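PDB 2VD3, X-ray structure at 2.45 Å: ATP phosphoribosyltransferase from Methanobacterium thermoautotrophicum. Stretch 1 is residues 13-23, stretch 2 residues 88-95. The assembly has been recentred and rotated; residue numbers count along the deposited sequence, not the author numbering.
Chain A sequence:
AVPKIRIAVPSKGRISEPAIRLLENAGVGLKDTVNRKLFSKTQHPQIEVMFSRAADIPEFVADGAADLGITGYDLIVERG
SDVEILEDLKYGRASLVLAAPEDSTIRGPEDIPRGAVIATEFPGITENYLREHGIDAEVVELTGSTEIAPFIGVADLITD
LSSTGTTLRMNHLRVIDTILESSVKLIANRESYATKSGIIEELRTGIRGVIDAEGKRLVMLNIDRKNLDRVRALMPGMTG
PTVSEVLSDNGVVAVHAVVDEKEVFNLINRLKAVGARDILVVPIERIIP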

# COMPACT_ATOMS: atom_id res chain seq x y z
N GLY A 13 -7.60 -5.73 10.88
CA GLY A 13 -8.48 -4.93 11.72
C GLY A 13 -7.99 -4.74 13.15
O GLY A 13 -6.90 -5.22 13.53
N ARG A 14 -8.82 -4.06 13.94
CA ARG A 14 -8.44 -3.60 15.28
C ARG A 14 -8.19 -4.71 16.29
O ARG A 14 -7.35 -4.57 17.17
CB ARG A 14 -9.47 -2.59 15.81
CG ARG A 14 -10.88 -3.15 16.04
CD ARG A 14 -11.90 -2.03 16.09
NE ARG A 14 -11.91 -1.35 17.38
CZ ARG A 14 -12.70 -1.68 18.40
NH1 ARG A 14 -13.55 -2.69 18.27
NH2 ARG A 14 -12.64 -0.99 19.54
N ILE A 15 -8.92 -5.82 16.14
CA ILE A 15 -8.84 -6.95 17.05
C ILE A 15 -7.50 -7.71 16.91
O ILE A 15 -7.03 -8.32 17.88
CB ILE A 15 -10.00 -7.94 16.81
CG1 ILE A 15 -11.36 -7.25 16.98
CG2 ILE A 15 -9.89 -9.16 17.73
CD1 ILE A 15 -12.55 -8.15 16.56
N SER A 16 -6.90 -7.66 15.72
CA SER A 16 -5.81 -8.56 15.36
C SER A 16 -4.56 -8.47 16.24
O SER A 16 -4.25 -9.41 16.97
CB SER A 16 -5.44 -8.40 13.89
OG SER A 16 -4.60 -9.46 13.47
N GLU A 17 -3.87 -7.33 16.18
CA GLU A 17 -2.63 -7.10 16.95
C GLU A 17 -2.74 -7.31 18.47
O GLU A 17 -1.87 -7.96 19.05
CB GLU A 17 -2.04 -5.71 16.64
CG GLU A 17 -0.98 -5.70 15.54
CD GLU A 17 -0.56 -4.29 15.15
OE1 GLU A 17 -1.44 -3.40 15.11
OE2 GLU A 17 0.64 -4.07 14.86
N PRO A 18 -3.78 -6.75 19.13
CA PRO A 18 -3.90 -7.00 20.57
C PRO A 18 -4.08 -8.49 20.94
O PRO A 18 -3.61 -8.92 22.00
CB PRO A 18 -5.13 -6.19 20.97
CG PRO A 18 -5.34 -5.22 19.88
CD PRO A 18 -4.85 -5.87 18.64
N ALA A 19 -4.77 -9.24 20.07
CA ALA A 19 -4.93 -10.69 20.23
C ALA A 19 -3.58 -11.41 20.14
O ALA A 19 -3.30 -12.32 20.92
CB ALA A 19 -5.90 -11.23 19.19
N ILE A 20 -2.74 -10.98 19.21
CA ILE A 20 -1.40 -11.52 19.07
C ILE A 20 -0.56 -11.18 20.32
O ILE A 20 0.12 -12.06 20.87
CB ILE A 20 -0.74 -11.08 17.74
CG1 ILE A 20 -1.43 -11.81 16.58
CG2 ILE A 20 0.75 -11.35 17.73
CD1 ILE A 20 -1.16 -11.22 15.18
N ARG A 21 -0.65 -9.92 20.78
CA ARG A 21 0.05 -9.47 22.00
C ARG A 21 -0.38 -10.19 23.27
O ARG A 21 0.44 -10.51 24.12
CB ARG A 21 -0.10 -7.96 22.20
CG ARG A 21 1.00 -7.12 21.56
CD ARG A 21 0.79 -5.63 21.85
NE ARG A 21 -0.49 -5.14 21.32
CZ ARG A 21 -0.64 -4.47 20.18
NH1 ARG A 21 0.42 -4.16 19.43
NH2 ARG A 21 -1.85 -4.07 19.79
N LEU A 22 -1.68 -10.46 23.38
CA LEU A 22 -2.24 -11.17 24.53
C LEU A 22 -1.72 -12.62 24.62
O LEU A 22 -1.28 -13.06 25.68
CB LEU A 22 -3.76 -11.14 24.48
CG LEU A 22 -4.60 -12.18 25.21
CD1 LEU A 22 -4.53 -12.01 26.71
CD2 LEU A 22 -6.05 -12.08 24.72
N LEU A 23 -1.75 -13.34 23.50
CA LEU A 23 -1.19 -14.69 23.44
C LEU A 23 0.31 -14.69 23.80
O LEU A 23 0.77 -15.54 24.57
CB LEU A 23 -1.42 -15.31 22.05
CG LEU A 23 -2.87 -15.66 21.69
CD1 LEU A 23 -3.01 -16.02 20.21
CD2 LEU A 23 -3.41 -16.79 22.56
N ASP A 88 -14.21 -12.79 28.66
CA ASP A 88 -14.19 -11.48 28.05
C ASP A 88 -12.75 -11.00 28.09
O ASP A 88 -12.07 -11.15 29.10
CB ASP A 88 -15.12 -10.51 28.77
CG ASP A 88 -15.05 -9.11 28.18
OD1 ASP A 88 -14.05 -8.42 28.43
OD2 ASP A 88 -15.99 -8.71 27.46
N LEU A 89 -12.28 -10.42 26.98
CA LEU A 89 -10.86 -10.07 26.85
C LEU A 89 -10.52 -8.60 27.12
O LEU A 89 -9.35 -8.21 27.02
CB LEU A 89 -10.32 -10.54 25.50
CG LEU A 89 -10.44 -12.05 25.29
CD1 LEU A 89 -10.06 -12.44 23.88
CD2 LEU A 89 -9.63 -12.82 26.33
N LYS A 90 -11.54 -7.81 27.45
CA LYS A 90 -11.39 -6.45 27.98
C LYS A 90 -10.75 -5.44 27.03
O LYS A 90 -10.27 -4.40 27.47
CB LYS A 90 -10.68 -6.45 29.34
CG LYS A 90 -11.63 -6.70 30.50
CD LYS A 90 -10.91 -7.11 31.78
CE LYS A 90 -10.26 -5.93 32.49
NZ LYS A 90 -9.17 -6.38 33.42
N TYR A 91 -10.78 -5.73 25.74
CA TYR A 91 -10.34 -4.77 24.73
C TYR A 91 -11.32 -4.77 23.57
O TYR A 91 -12.22 -5.62 23.50
CB TYR A 91 -8.90 -5.08 24.27
CG TYR A 91 -8.75 -6.22 23.28
CD1 TYR A 91 -8.72 -7.55 23.71
CD2 TYR A 91 -8.65 -5.97 21.92
CE1 TYR A 91 -8.57 -8.60 22.80
CE2 TYR A 91 -8.51 -7.00 21.00
CZ TYR A 91 -8.47 -8.32 21.44
OH TYR A 91 -8.33 -9.32 20.51
N GLY A 92 -11.16 -3.81 22.67
CA GLY A 92 -12.00 -3.73 21.48
C GLY A 92 -13.46 -3.49 21.81
O GLY A 92 -14.34 -4.05 21.19
N ARG A 93 -13.69 -2.65 22.80
CA ARG A 93 -15.05 -2.33 23.22
C ARG A 93 -15.66 -1.24 22.34
O ARG A 93 -14.98 -0.29 21.94
CB ARG A 93 -15.09 -1.99 24.70
CG ARG A 93 -14.53 -3.15 25.51
CD ARG A 93 -14.80 -3.04 26.98
NE ARG A 93 -14.62 -4.35 27.60
CZ ARG A 93 -14.65 -4.59 28.90
NH1 ARG A 93 -14.85 -3.59 29.76
NH2 ARG A 93 -14.49 -5.82 29.36
N ALA A 94 -16.93 -1.42 22.02
CA ALA A 94 -17.62 -0.58 21.06
C ALA A 94 -19.10 -0.80 21.21
O ALA A 94 -19.54 -1.88 21.60
CB ALA A 94 -17.18 -0.92 19.65
N SER A 95 -19.86 0.25 20.94
CA SER A 95 -21.31 0.20 21.03
C SER A 95 -21.92 0.23 19.64
O SER A 95 -21.59 1.09 18.83
CB SER A 95 -21.84 1.40 21.84
OG SER A 95 -21.38 1.35 23.18

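The contact is small, burying 356 Å² over both sides, and Y91 contributes the largest share. Its CA-to-CB bond points toward the helix-bearing stretch, and chi1 is p. The hydroxyl Y91 OH donates to I15 O at 3.1 Å. I15 O also accepts the backbone bond from A19 N, at 3.3 Å. This carbonyl therefore serves both the helix and the tyrosine. It lies at the ring edge, near the ring plane, as expected for a partner of a phenol hydroxyl.

P18 covers one face of the same ring. P18 CB sits 3.9 Å from the centroid of the Y91 ring, a CH-pi contact. Proline lacks a backbone N-H, so none is left unpaired here, while P18 O accepts from L22 N at 2.8 Å. A19 CB packs against the hydroxyl, 3.4 Å from Y91 OH. I15 CG2 adds apolar contact, 4.1 Å from Y91 CZ.

R14 makes the second polar link. Its CA-to-CB bond points sideways, but the end of the side chain comes nearer. R14 NH1 donates to G92 O at 3.3 Å, and R14 NH2 to R93 O at 3.4 Å. Both bonds are weak. Both carbonyls lie at the guanidinium edge, where its N-H groups point. R14 NE and NH2 also bond elsewhere in the structure. G92 has positive phi, which favours glycine; an ideal CB there would lie 3.7 Å from R14 NH1.

Further along the helix, buried L22 and L89 meet through their CD2 atoms at 4.0 Å. Both side chains are purely apolar and leave no polar group unsatisfied.

Within stretch 2, D88 OD1 accepts from R93 NH2 in a salt bridge and from K90 N, each at 2.8 Å. R93 thus offers its carbonyl to R14 while its side chain pairs with D88.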